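Side-chain contacts in Mll8374 protein (Mesorhizobium loti, PDB 3B5E), which probably hydrolyses carboxylic ester bonds as a serine carboxylesterase of the alpha/beta-hydrolase fold: residues Thr14-Ala17 and Phe18-Leu22; Leu35-Gly38 and Ser39-Glu43; Glu76-Asp79 and Pro80-Glu84; Glu170-Gly173 and Pro174-Pro177; Ala207-Arg210 and Gln211-Ala214. One frame throughout, in Å; residues are numbered along the deposited sequence. Where two conformers were deposited one is given.

Interaction 1 of 5, residues Thr14-Ala17 and Phe18-Leu22; sequences TDLA and FPYRL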
loop_
_atom_site.group_PDB
_atom_site.type_symbol
_atom_site.label_atom_id
_atom_site.label_comp_id
_atom_site.label_asym_id
_atom_site.label_seq_id
_atom_site.Cartn_x
_atom_site.Cartn_y
_atom_site.Cartn_z
ATOM N N THR A 14 -6.135 16.141 -9.947
ATOM C CA THR A 14 -4.913 16.764 -9.473
ATOM C C THR A 14 -5.105 17.896 -8.452
ATOM O O THR A 14 -4.151 18.578 -8.123
ATOM C CB THR A 14 -4.075 17.293 -10.675
ATOM O OG1 THR A 14 -4.840 18.254 -11.396
ATOM C CG2 THR A 14 -3.691 16.152 -11.614
ATOM N N ASP A 15 -6.310 18.088 -7.932
ATOM C CA ASP A 15 -6.513 19.174 -6.973
ATOM C C ASP A 15 -6.365 18.790 -5.502
ATOM O O ASP A 15 -6.452 19.667 -4.639
ATOM C CB ASP A 15 -7.846 19.863 -7.196
ATOM C CG ASP A 15 -8.980 18.908 -7.274
ATOM O OD1 ASP A 15 -8.724 17.687 -7.341
ATOM O OD2 ASP A 15 -10.131 19.385 -7.325
ATOM N N LEU A 16 -6.118 17.514 -5.197
ATOM C CA LEU A 16 -5.777 17.112 -3.828
ATOM C C LEU A 16 -4.249 16.967 -3.721
ATOM O O LEU A 16 -3.538 17.197 -4.685
ATOM C CB LEU A 16 -6.532 15.826 -3.430
ATOM C CG LEU A 16 -8.059 15.905 -3.454
ATOM C CD1 LEU A 16 -8.726 14.616 -2.924
ATOM C CD2 LEU A 16 -8.531 17.121 -2.681
ATOM N N ALA A 17 -3.750 16.597 -2.552
ATOM C CA ALA A 17 -2.302 16.598 -2.290
ATOM C C ALA A 17 -1.522 15.624 -3.174
ATOM O O ALA A 17 -0.371 15.881 -3.490
ATOM C CB ALA A 17 -2.034 16.311 -0.808
ATOM N N PHE A 18 -2.158 14.511 -3.555
ATOM C CA PHE A 18 -1.566 13.496 -4.432
ATOM C C PHE A 18 -2.418 13.363 -5.674
ATOM O O PHE A 18 -3.636 13.367 -5.570
ATOM C CB PHE A 18 -1.499 12.119 -3.717
ATOM C CG PHE A 18 -0.454 12.050 -2.648
ATOM C CD1 PHE A 18 -0.611 12.760 -1.460
ATOM C CD2 PHE A 18 0.704 11.312 -2.830
ATOM C CE1 PHE A 18 0.371 12.709 -0.479
ATOM C CE2 PHE A 18 1.666 11.252 -1.849
ATOM C CZ PHE A 18 1.510 11.968 -0.690
ATOM N N PRO A 19 -1.790 13.237 -6.859
ATOM C CA PRO A 19 -2.644 12.931 -8.007
ATOM C C PRO A 19 -3.237 11.520 -7.886
ATOM O O PRO A 19 -2.622 10.641 -7.289
ATOM C CB PRO A 19 -1.700 13.028 -9.210
ATOM C CG PRO A 19 -0.451 13.607 -8.699
ATOM C CD PRO A 19 -0.376 13.318 -7.246
ATOM N N TYR A 20 -4.444 11.338 -8.405
ATOM C CA TYR A 20 -5.127 10.050 -8.339
ATOM C C TYR A 20 -6.190 9.889 -9.387
ATOM O O TYR A 20 -6.715 10.871 -9.908
ATOM C CB TYR A 20 -5.711 9.765 -6.941
ATOM C CG TYR A 20 -6.893 10.627 -6.597
ATOM C CD1 TYR A 20 -6.730 11.978 -6.284
ATOM C CD2 TYR A 20 -8.180 10.106 -6.653
ATOM C CE1 TYR A 20 -7.835 12.788 -5.994
ATOM C CE2 TYR A 20 -9.280 10.885 -6.376
ATOM C CZ TYR A 20 -9.118 12.221 -6.051
ATOM O OH TYR A 20 -10.263 12.959 -5.791
ATOM N N ARG A 21 -6.515 8.628 -9.671
ATOM C CA ARG A 21 -7.657 8.269 -10.485
ATOM C C ARG A 21 -8.641 7.511 -9.582
ATOM O O ARG A 21 -8.224 6.742 -8.683
ATOM C CB ARG A 21 -7.233 7.361 -11.626
ATOM C CG ARG A 21 -6.307 8.004 -12.600
ATOM C CD ARG A 21 -5.885 6.982 -13.634
ATOM N NE ARG A 21 -4.870 7.545 -14.526
ATOM C CZ ARG A 21 -5.102 8.229 -15.645
ATOM N NH1 ARG A 21 -6.325 8.451 -16.104
ATOM N NH2 ARG A 21 -4.073 8.690 -16.331
ATOM N N LEU A 22 -9.927 7.705 -9.859
ATOM C CA LEU A 22 -11.017 7.065 -9.121
ATOM C C LEU A 22 -11.768 6.140 -10.065
ATOM O O LEU A 22 -12.426 6.624 -11.002
ATOM C CB LEU A 22 -11.993 8.095 -8.532
ATOM C CG LEU A 22 -13.030 7.552 -7.522
ATOM C CD1 LEU A 22 -12.369 7.070 -6.178
ATOM C CD2 LEU A 22 -14.115 8.558 -7.257
HETATM O O HOH W 1 -5.391 15.140 -6.660
#
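Leu16 and Tyr20 meet where the chain bends into strand 20-23. One methyl of the leucine, CD1, does most of the touching: it lies 3.7 Å from Tyr20 CE1 and equally near the phenol oxygen, while Leu16 CG backs it up at 4.0 Å from Tyr20 CE1. The two side chains cross at a slant, so the methyl meets one flank of the ring near its hydroxyl end. Tyr20 can turn back in this way because its CG is wedged between the backbone N and the carbonyl carbon (chi1 71°), which swings the ring over the preceding turn; the carbonyl oxygen of Phe18 then lies in the ring plane, at its edge. The phenol oxygen is hydrogen-bonded beyond the turn to His106 and Arg105. Phe18 is turned differently, with CG beside its backbone N and opposite the carbonyl carbon (chi1 -73°), and its ring is sent into the interior against Phe95 and Phe98 of helix 85-106. Ala17 CB brushes this ring at 3.9 Å from Phe18 CD1. Inside the bend a water bridges the backbone: it accepts from Leu16 N at 2.9 Å and reaches Phe18 O at 2.7 Å. Thr14 CG2 comes loosely to Pro19 CB, 4.4 Å away. This is a water-bridged turn leading into the antiparallel edge strand of an alpha/beta-hydrolase sheet, packed on helix 85-106.

Interaction 2 of 5, residues Leu35-Gly38 and Ser39-Glu43; sequences LLHG and SGVDE. With SO4 (sulfate ion), chain C.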
loop_
_atom_site.group_PDB
_atom_site.type_symbol
_atom_site.label_atom_id
_atom_site.label_comp_id
_atom_site.label_asym_id
_atom_site.label_seq_id
_atom_site.Cartn_x
_atom_site.Cartn_y
_atom_site.Cartn_z
ATOM N N LEU A 35 -4.583 2.083 -3.806
ATOM C CA LEU A 35 -3.496 1.425 -4.517
ATOM C C LEU A 35 -2.276 2.337 -4.548
ATOM O O LEU A 35 -2.377 3.508 -4.944
ATOM C CB LEU A 35 -3.920 1.075 -5.942
ATOM C CG LEU A 35 -5.258 0.393 -6.181
ATOM C CD1 LEU A 35 -5.408 0.182 -7.711
ATOM C CD2 LEU A 35 -5.339 -0.902 -5.450
ATOM N N LEU A 36 -1.120 1.800 -4.111
ATOM C CA LEU A 36 0.159 2.516 -4.124
ATOM C C LEU A 36 1.210 1.706 -4.866
ATOM O O LEU A 36 1.734 0.701 -4.357
ATOM C CB LEU A 36 0.639 2.837 -2.707
ATOM C CG LEU A 36 -0.207 3.785 -1.842
ATOM C CD1 LEU A 36 -1.397 3.029 -1.174
ATOM C CD2 LEU A 36 0.596 4.571 -0.789
ATOM N N HIS A 37 1.520 2.193 -6.051
ATOM C CA HIS A 37 2.433 1.591 -7.009
ATOM C C HIS A 37 3.894 1.456 -6.540
ATOM O O HIS A 37 4.334 2.131 -5.627
ATOM C CB HIS A 37 2.352 2.410 -8.324
ATOM C CG HIS A 37 2.821 3.833 -8.193
ATOM N ND1 HIS A 37 4.158 4.173 -8.130
ATOM C CD2 HIS A 37 2.135 4.999 -8.066
ATOM C CE1 HIS A 37 4.272 5.481 -7.968
ATOM N NE2 HIS A 37 3.059 6.011 -7.938
ATOM N N GLY A 38 4.646 0.597 -7.235
ATOM C CA GLY A 38 6.080 0.500 -7.055
ATOM C C GLY A 38 6.811 1.703 -7.624
ATOM O O GLY A 38 6.258 2.486 -8.407
ATOM N N SER A 39 8.064 1.837 -7.236
ATOM C CA SER A 39 8.885 2.975 -7.680
ATOM C C SER A 39 9.188 2.890 -9.171
ATOM O O SER A 39 9.364 1.787 -9.716
ATOM C CB SER A 39 10.173 3.060 -6.888
ATOM O OG SER A 39 11.112 2.116 -7.353
ATOM N N GLY A 40 9.222 4.051 -9.820
ATOM C CA GLY A 40 9.569 4.138 -11.220
ATOM C C GLY A 40 8.439 3.978 -12.197
ATOM O O GLY A 40 8.668 4.056 -13.386
ATOM N N VAL A 41 7.215 3.815 -11.697
ATOM C CA VAL A 41 6.017 3.626 -12.540
ATOM C C VAL A 41 4.922 4.579 -12.046
ATOM O O VAL A 41 5.196 5.449 -11.221
ATOM C CB VAL A 41 5.582 2.123 -12.546
ATOM C CG1 VAL A 41 6.693 1.280 -13.179
ATOM C CG2 VAL A 41 5.278 1.632 -11.128
ATOM N N ASP A 42 3.697 4.426 -12.531
ATOM C CA ASP A 42 2.625 5.334 -12.122
ATOM C C ASP A 42 1.389 4.610 -11.571
ATOM O O ASP A 42 1.377 3.388 -11.378
ATOM C CB ASP A 42 2.287 6.296 -13.287
ATOM C CG ASP A 42 1.568 5.614 -14.444
ATOM O OD1 ASP A 42 0.995 4.526 -14.290
ATOM O OD2 ASP A 42 1.573 6.193 -15.535
ATOM N N GLU A 43 0.350 5.402 -11.312
ATOM C CA GLU A 43 -0.876 4.950 -10.675
ATOM C C GLU A 43 -1.724 3.989 -11.501
ATOM O O GLU A 43 -2.652 3.399 -10.981
ATOM C CB GLU A 43 -1.715 6.172 -10.292
ATOM C CG GLU A 43 -2.509 6.806 -11.416
ATOM C CD GLU A 43 -1.674 7.506 -12.492
ATOM O OE1 GLU A 43 -0.507 7.856 -12.237
ATOM O OE2 GLU A 43 -2.211 7.725 -13.606
HETATM S S SO4 C . 12.688 1.229 -4.003
HETATM O O1 SO4 C . 11.934 1.850 -2.944
HETATM O O2 SO4 C . 12.784 2.032 -5.206
HETATM O O3 SO4 C . 12.030 0.064 -4.445
HETATM O O4 SO4 C . 14.052 0.994 -3.550
#
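The His37 side chain folds back over the loop that follows it, and residues Val41 to Glu43 run across its ring. Its CB starts 3.4 Å from Asp42 O. CG, set between the backbone N and the carbonyl carbon (chi1 64°), stays close to the same oxygen, at 3.5 Å. From there the ring lies flat beneath the chain, with Asp42 CA 4.1 Å above its centre and the carbonyl carbon of Val41 over the rim of the same face. ND1 donates to Gly38 O at 2.7 Å, almost straight (176°); the acceptor lies in the ring plane, although the nitrogen stands well above the carbonyl plane. CD2 meets the Glu43 backbone N at 3.7 Å, and CE1 approaches Val41 O at 3.4 Å. At the tip, NE2 is hydrogen-bonded to Gly64 N, so both ring nitrogens have partners and the ring's rotation is fixed. Gly38 to Val41 form a type II beta turn with Gly40 third; at its second position Ser39 OG donates to sulfate O2 at 2.7 Å. The loop leaves the C-terminal end of central strand 32-36 and leads to helix 47-53, with Phe72 of strand 71-73 and Asn120 of helix 120-131 packed against it.

Interaction 3 of 5, residues Glu76-Asp79 and Pro80-Glu84; sequences ERID and PTRFE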
loop_
_atom_site.group_PDB
_atom_site.type_symbol
_atom_site.label_atom_id
_atom_site.label_comp_id
_atom_site.label_asym_id
_atom_site.label_seq_id
_atom_site.Cartn_x
_atom_site.Cartn_y
_atom_site.Cartn_z
ATOM N N GLU A 76 11.996 9.631 -0.851
ATOM C CA GLU A 76 13.338 9.637 -1.411
ATOM C C GLU A 76 14.149 8.449 -0.927
ATOM O O GLU A 76 14.039 8.007 0.225
ATOM C CB GLU A 76 14.056 10.943 -1.056
ATOM C CG GLU A 76 13.346 12.187 -1.551
ATOM C CD GLU A 76 13.534 12.487 -3.052
ATOM O OE1 GLU A 76 14.135 11.659 -3.787
ATOM O OE2 GLU A 76 13.058 13.573 -3.492
ATOM N N ARG A 77 14.964 7.925 -1.832
ATOM C CA ARG A 77 15.905 6.881 -1.514
ATOM C C ARG A 77 17.343 7.421 -1.457
ATOM O O ARG A 77 17.748 8.236 -2.283
ATOM C CB ARG A 77 15.803 5.778 -2.549
ATOM C CG ARG A 77 16.654 4.597 -2.197
ATOM C CD ARG A 77 16.373 3.461 -3.069
ATOM N NE ARG A 77 16.727 3.763 -4.434
ATOM C CZ ARG A 77 16.878 2.852 -5.382
ATOM N NH1 ARG A 77 16.722 1.558 -5.126
ATOM N NH2 ARG A 77 17.200 3.241 -6.605
ATOM N N ILE A 78 18.109 6.965 -0.463
ATOM C CA ILE A 78 19.520 7.302 -0.360
ATOM C C ILE A 78 20.354 6.321 -1.225
ATOM O O ILE A 78 21.188 6.737 -2.023
ATOM C CB ILE A 78 20.013 7.263 1.113
ATOM C CG1 ILE A 78 19.249 8.270 1.982
ATOM C CG2 ILE A 78 21.479 7.587 1.186
ATOM C CD1 ILE A 78 19.438 8.021 3.498
ATOM N N ASP A 79 20.123 5.032 -1.035
ATOM C CA ASP A 79 20.788 3.951 -1.757
ATOM C C ASP A 79 19.793 2.806 -1.633
ATOM O O ASP A 79 18.940 2.850 -0.751
ATOM C CB ASP A 79 22.127 3.552 -1.091
ATOM C CG ASP A 79 23.264 4.494 -1.422
ATOM O OD1 ASP A 79 23.601 4.620 -2.628
ATOM O OD2 ASP A 79 23.828 5.120 -0.488
ATOM N N PRO A 80 19.876 1.781 -2.499
ATOM C CA PRO A 80 19.010 0.606 -2.237
ATOM C C PRO A 80 19.056 0.130 -0.775
ATOM O O PRO A 80 20.125 0.024 -0.152
ATOM C CB PRO A 80 19.502 -0.462 -3.228
ATOM C CG PRO A 80 20.075 0.384 -4.390
ATOM C CD PRO A 80 20.667 1.637 -3.741
ATOM N N THR A 81 17.849 -0.094 -0.264
ATOM C CA THR A 81 17.522 -0.473 1.115
ATOM C C THR A 81 17.576 0.670 2.142
ATOM O O THR A 81 17.152 0.466 3.277
ATOM C CB THR A 81 18.353 -1.675 1.637
ATOM O OG1 THR A 81 19.663 -1.227 2.010
ATOM C CG2 THR A 81 18.436 -2.795 0.600
ATOM N N ARG A 82 18.033 1.862 1.752
ATOM C CA ARG A 82 18.148 2.990 2.676
ATOM C C ARG A 82 17.444 4.241 2.182
ATOM O O ARG A 82 17.757 4.766 1.122
ATOM C CB ARG A 82 19.602 3.325 2.951
ATOM C CG ARG A 82 20.292 2.263 3.790
ATOM C CD ARG A 82 21.534 2.779 4.482
ATOM N NE ARG A 82 21.351 3.810 5.521
ATOM C CZ ARG A 82 21.733 5.093 5.423
ATOM N NH1 ARG A 82 22.275 5.581 4.307
ATOM N NH2 ARG A 82 21.553 5.914 6.455
ATOM N N PHE A 83 16.552 4.761 3.010
ATOM C CA PHE A 83 15.629 5.792 2.582
ATOM C C PHE A 83 15.747 7.014 3.454
ATOM O O PHE A 83 16.129 6.921 4.633
ATOM C CB PHE A 83 14.214 5.229 2.551
ATOM C CG PHE A 83 14.115 4.004 1.711
ATOM C CD1 PHE A 83 14.031 4.120 0.338
ATOM C CD2 PHE A 83 14.206 2.748 2.277
ATOM C CE1 PHE A 83 14.001 3.009 -0.460
ATOM C CE2 PHE A 83 14.204 1.626 1.485
ATOM C CZ PHE A 83 14.070 1.754 0.108
ATOM N N GLU A 84 15.436 8.171 2.876
ATOM C CA GLU A 84 15.533 9.442 3.589
ATOM C C GLU A 84 14.387 9.525 4.590
ATOM O O GLU A 84 13.224 9.553 4.210
ATOM C CB GLU A 84 15.508 10.629 2.622
ATOM C CG GLU A 84 16.688 10.633 1.677
ATOM C CD GLU A 84 16.760 11.852 0.780
ATOM O OE1 GLU A 84 15.878 12.726 0.890
ATOM O OE2 GLU A 84 17.701 11.928 -0.044
HETATM O O HOH W 2 23.800 4.732 2.021
#
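Arg82 O is gripped by two successive backbone N-H groups: Ile78 N at 2.7 Å and Asp79 N at 3.2 Å, the latter in the carbonyl plane on a lone pair. Asp79 O returns a bond to Arg82 N at 2.8 Å, which closes the type II turn through Pro80 and Thr81. Two residues facing one make a classic beta bulge, here in the short hairpin of strands 77-79 and 82-83. Beyond it Glu84 N donates to Glu76 O at 3.0 Å, and Glu84 then takes the N-cap position of helix 85-106. On one face of the hairpin Arg77 and Phe83 pair. The arginine leaves the strand with CG anti to its N (chi1 -174°), laying CG 3.5 Å from Phe83 CE1; it then bends at chi3, and the guanidinium comes to lie with one face on Pro80, NH1 3.6 Å from its CG. Outside the hairpin, NH1 is also paired with a bound sulfate ion. Across the other face Asp79 and Arg82 are joined through a water that donates to Asp79 OD2 and accepts from Arg82 NH1. In the Glu84 conformer described, one of two, the carboxylate appears to lie along the Glu76 side chain, with CG tentatively against Ile78 CG1.

Interaction 4 of 5, residues Glu170-Gly173 and Pro174-Pro177; sequences ETYG and PFVP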
loop_
_atom_site.group_PDB
_atom_site.type_symbol
_atom_site.label_atom_id
_atom_site.label_comp_id
_atom_site.label_asym_id
_atom_site.label_seq_id
_atom_site.Cartn_x
_atom_site.Cartn_y
_atom_site.Cartn_z
ATOM N N GLU A 170 15.599 -12.196 -4.525
ATOM C CA GLU A 170 16.934 -12.363 -3.963
ATOM C C GLU A 170 17.383 -11.149 -3.128
ATOM O O GLU A 170 17.945 -11.297 -2.037
ATOM C CB GLU A 170 17.894 -12.602 -5.124
ATOM C CG GLU A 170 19.292 -12.973 -4.773
ATOM C CD GLU A 170 20.162 -13.195 -6.037
ATOM O OE1 GLU A 170 19.961 -12.469 -7.058
ATOM O OE2 GLU A 170 21.050 -14.076 -6.002
ATOM N N THR A 171 17.046 -9.965 -3.608
ATOM C CA THR A 171 17.498 -8.722 -3.005
ATOM C C THR A 171 16.712 -8.399 -1.729
ATOM O O THR A 171 17.295 -8.017 -0.724
ATOM C CB THR A 171 17.381 -7.541 -4.014
ATOM O OG1 THR A 171 18.138 -7.842 -5.186
ATOM C CG2 THR A 171 17.897 -6.208 -3.420
ATOM N N TYR A 172 15.391 -8.527 -1.790
ATOM C CA TYR A 172 14.508 -8.021 -0.732
ATOM C C TYR A 172 13.853 -9.068 0.160
ATOM O O TYR A 172 13.428 -8.726 1.281
ATOM C CB TYR A 172 13.436 -7.139 -1.364
ATOM C CG TYR A 172 14.065 -5.974 -2.063
ATOM C CD1 TYR A 172 14.750 -5.015 -1.332
ATOM C CD2 TYR A 172 13.986 -5.824 -3.444
ATOM C CE1 TYR A 172 15.375 -3.929 -1.941
ATOM C CE2 TYR A 172 14.623 -4.732 -4.077
ATOM C CZ TYR A 172 15.299 -3.787 -3.309
ATOM O OH TYR A 172 15.904 -2.693 -3.879
ATOM N N GLY A 173 13.799 -10.319 -0.310
ATOM C CA GLY A 173 13.282 -11.439 0.486
ATOM C C GLY A 173 13.792 -11.561 1.930
ATOM O O GLY A 173 13.003 -11.782 2.837
ATOM N N PRO A 174 15.107 -11.406 2.162
ATOM C CA PRO A 174 15.676 -11.498 3.512
ATOM C C PRO A 174 15.185 -10.532 4.604
ATOM O O PRO A 174 15.413 -10.797 5.795
ATOM C CB PRO A 174 17.170 -11.247 3.279
ATOM C CG PRO A 174 17.412 -11.498 1.883
ATOM C CD PRO A 174 16.165 -11.131 1.158
ATOM N N PHE A 175 14.526 -9.434 4.222
ATOM C CA PHE A 175 14.095 -8.428 5.163
ATOM C C PHE A 175 12.680 -8.678 5.625
ATOM O O PHE A 175 12.213 -8.008 6.546
ATOM C CB PHE A 175 14.204 -7.010 4.553
ATOM C CG PHE A 175 15.537 -6.729 3.929
ATOM C CD1 PHE A 175 16.686 -6.751 4.717
ATOM C CD2 PHE A 175 15.647 -6.496 2.568
ATOM C CE1 PHE A 175 17.929 -6.509 4.177
ATOM C CE2 PHE A 175 16.896 -6.228 2.005
ATOM C CZ PHE A 175 18.046 -6.253 2.825
ATOM N N VAL A 176 11.983 -9.648 5.022
ATOM C CA VAL A 176 10.595 -9.895 5.396
ATOM C C VAL A 176 10.391 -10.404 6.851
ATOM O O VAL A 176 9.512 -9.892 7.539
ATOM C CB VAL A 176 9.835 -10.727 4.317
ATOM C CG1 VAL A 176 8.397 -11.028 4.782
ATOM C CG2 VAL A 176 9.847 -9.947 3.030
ATOM N N PRO A 177 11.203 -11.376 7.354
ATOM C CA PRO A 177 11.038 -11.754 8.754
ATOM C C PRO A 177 11.065 -10.567 9.728
ATOM O O PRO A 177 10.208 -10.503 10.624
ATOM C CB PRO A 177 12.187 -12.749 8.975
ATOM C CG PRO A 177 12.306 -13.415 7.645
ATOM C CD PRO A 177 12.146 -12.288 6.666
#
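Two backbone bonds carry the chain from Tyr172 and Gly173 into the start of helix 176-185: Phe175 N donates to Tyr172 O, and Val176 N to Gly173 O, each at 3.2 Å. Both are fairly straight (165° and 167°) and of the i to i+3 type. Pro174 has no N-H to offer, and its ring sits on the preceding turn instead, with CD 3.7 Å from Glu170 O. Phe175 folds back over the same backbone. Its CG lies beside the backbone N (chi1 -50°), which brings CD2 to 3.4 Å from Tyr172 O and CE2 to 3.3 Å from Thr171 O. The Tyr172 ring slants past the end of this phenylalanine, its CD1 4.1 Å from Phe175 CE2, while the methyl CG2 of Thr171 lies 3.5 Å above the centre of one tyrosine face. Farther out, Phe175 packs on Met145 and Pro146, and Val176 turns inward against Ile163 and Ala165 of strand 160-166. Tyr172 N is hydrogen-bonded to Asp169 and its ring meets His199; these residues fit the acid and base of a Ser-His-Asp triad, so this turn probably borders the active site of an alpha/beta hydrolase.

Interaction 5 of 5, residues Ala207-Arg210 and Gln211-Ala214; sequences AIVR and QWLA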
loop_
_atom_site.group_PDB
_atom_site.type_symbol
_atom_site.label_atom_id
_atom_site.label_comp_id
_atom_site.label_asym_id
_atom_site.label_seq_id
_atom_site.Cartn_x
_atom_site.Cartn_y
_atom_site.Cartn_z
ATOM N N ALA A 207 -4.657 -13.810 -6.247
ATOM C CA ALA A 207 -5.349 -14.946 -5.666
ATOM C C ALA A 207 -5.265 -14.940 -4.133
ATOM O O ALA A 207 -6.249 -15.161 -3.425
ATOM C CB ALA A 207 -4.781 -16.234 -6.209
ATOM N N ILE A 208 -4.075 -14.688 -3.617
ATOM C CA ILE A 208 -3.884 -14.627 -2.164
ATOM C C ILE A 208 -4.627 -13.450 -1.523
ATOM O O ILE A 208 -5.296 -13.632 -0.498
ATOM C CB ILE A 208 -2.400 -14.577 -1.778
ATOM C CG1 ILE A 208 -1.734 -15.953 -2.042
ATOM C CG2 ILE A 208 -2.221 -14.189 -0.325
ATOM C CD1 ILE A 208 -0.194 -15.937 -1.965
ATOM N N VAL A 209 -4.505 -12.251 -2.093
ATOM C CA VAL A 209 -5.208 -11.076 -1.527
ATOM C C VAL A 209 -6.749 -11.348 -1.454
ATOM O O VAL A 209 -7.415 -11.074 -0.447
ATOM C CB VAL A 209 -4.918 -9.762 -2.298
ATOM C CG1 VAL A 209 -5.720 -8.584 -1.673
ATOM C CG2 VAL A 209 -3.411 -9.445 -2.369
ATOM N N ARG A 210 -7.292 -11.906 -2.522
ATOM C CA ARG A 210 -8.696 -12.298 -2.561
ATOM C C ARG A 210 -9.087 -13.246 -1.469
ATOM O O ARG A 210 -10.095 -13.021 -0.785
ATOM C CB ARG A 210 -9.011 -12.981 -3.867
ATOM C CG ARG A 210 -9.740 -12.134 -4.777
ATOM C CD ARG A 210 -9.742 -12.746 -6.138
ATOM N NE ARG A 210 -10.867 -13.630 -6.284
ATOM C CZ ARG A 210 -12.120 -13.236 -6.468
ATOM N NH1 ARG A 210 -12.434 -11.943 -6.514
ATOM N NH2 ARG A 210 -13.071 -14.156 -6.598
ATOM N N GLN A 211 -8.283 -14.300 -1.319
ATOM C CA GLN A 211 -8.442 -15.338 -0.279
ATOM C C GLN A 211 -8.371 -14.753 1.146
ATOM O O GLN A 211 -9.102 -15.159 2.051
ATOM C CB GLN A 211 -7.363 -16.437 -0.480
ATOM C CG GLN A 211 -7.661 -17.408 -1.659
ATOM C CD GLN A 211 -6.428 -18.079 -2.355
ATOM O OE1 GLN A 211 -5.249 -17.875 -1.991
ATOM N NE2 GLN A 211 -6.724 -18.882 -3.382
ATOM N N TRP A 212 -7.460 -13.807 1.334
ATOM C CA TRP A 212 -7.281 -13.108 2.606
ATOM C C TRP A 212 -8.456 -12.183 2.902
ATOM O O TRP A 212 -8.944 -12.161 4.035
ATOM C CB TRP A 212 -5.999 -12.321 2.545
ATOM C CG TRP A 212 -5.707 -11.428 3.675
ATOM C CD1 TRP A 212 -5.236 -11.773 4.894
ATOM C CD2 TRP A 212 -5.788 -10.007 3.658
ATOM N NE1 TRP A 212 -5.043 -10.640 5.662
ATOM C CE2 TRP A 212 -5.380 -9.546 4.918
ATOM C CE3 TRP A 212 -6.177 -9.077 2.692
ATOM C CZ2 TRP A 212 -5.339 -8.185 5.238
ATOM C CZ3 TRP A 212 -6.140 -7.727 3.008
ATOM C CH2 TRP A 212 -5.729 -7.300 4.269
ATOM N N LEU A 213 -8.928 -11.475 1.885
ATOM C CA LEU A 213 -10.093 -10.600 2.027
ATOM C C LEU A 213 -11.359 -11.396 2.362
ATOM O O LEU A 213 -12.183 -10.941 3.176
ATOM C CB LEU A 213 -10.320 -9.748 0.771
ATOM C CG LEU A 213 -9.356 -8.587 0.525
ATOM C CD1 LEU A 213 -9.672 -7.920 -0.789
ATOM C CD2 LEU A 213 -9.384 -7.585 1.685
ATOM N N ALA A 214 -11.513 -12.572 1.736
ATOM C CA ALA A 214 -12.656 -13.458 1.982
ATOM C C ALA A 214 -12.636 -14.028 3.395
ATOM O O ALA A 214 -13.669 -14.424 3.903
ATOM C CB ALA A 214 -12.713 -14.581 0.953
#
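Val209 and Leu213 stand side by side, one helical turn apart, and point the same way, with CG1 of the valine 4.1 Å from Leu213 CD1. The valine directs that methyl along the helix because CG1 is anti to its backbone N (chi1 178°). The same methyl lies more loosely, at 4.4 Å, from Trp212 CE3. Trp212 also has its CG anti to N (chi1 174°), and the indole lies on the buried side, with the carbonyl oxygen of Val209 at its edge, in the ring plane. This is the packed side of helix 203-214: Ile208, Val209 and Trp212 press on Leu162 of strand 160-166, Val209 and Leu213 on Ile53 of helix 47-53, and the indole makes a cation-pi contact with Arg160. Successive i to i+4 bonds hold the backbone beneath them, Trp212 N to Ile208 O at 2.8 Å and Leu213 N to Val209 O at 2.8 Å.

The side chains of the other face are looser, though the backbone bonds continue, Ala214 N to Arg210 O at 2.9 Å. Gln211 has two positions, so its placing is not firm; in the conformer described OE1 only grazes Ile208 CG1, 4.0 Å away. Beyond CB the Arg210 chain runs away from the Gln211-Ala214 half, bends at chi3, and NH1 is hydrogen-bonded to Ile53 O. The pattern is that of an amphipathic C-terminal helix laid against the central sheet of an alpha/beta hydrolase.

The five contacts follow one another along the chain without overlap. Interactions 1 and 2 belong to the same seven-stranded mixed sheet, by way of strands 20-23 and 32-36; their centres are 14 Å apart and they are joined by the salt bridge from Arg21 NE to Glu43 OE2. Interactions 3 and 4, with centres 16 Å apart, touch where Thr81 of the hairpin packs on Tyr172 and Phe175, close to the probable catalytic triad. Interaction 5, on helix 203-214, touches none of the others; its centre lies 31 Å from that of interaction 3, across the chain's centre. Thus the hairpin and the 170-177 turn gather near the likely active site, whereas interactions 1 and 5 belong to the surrounding scaffold.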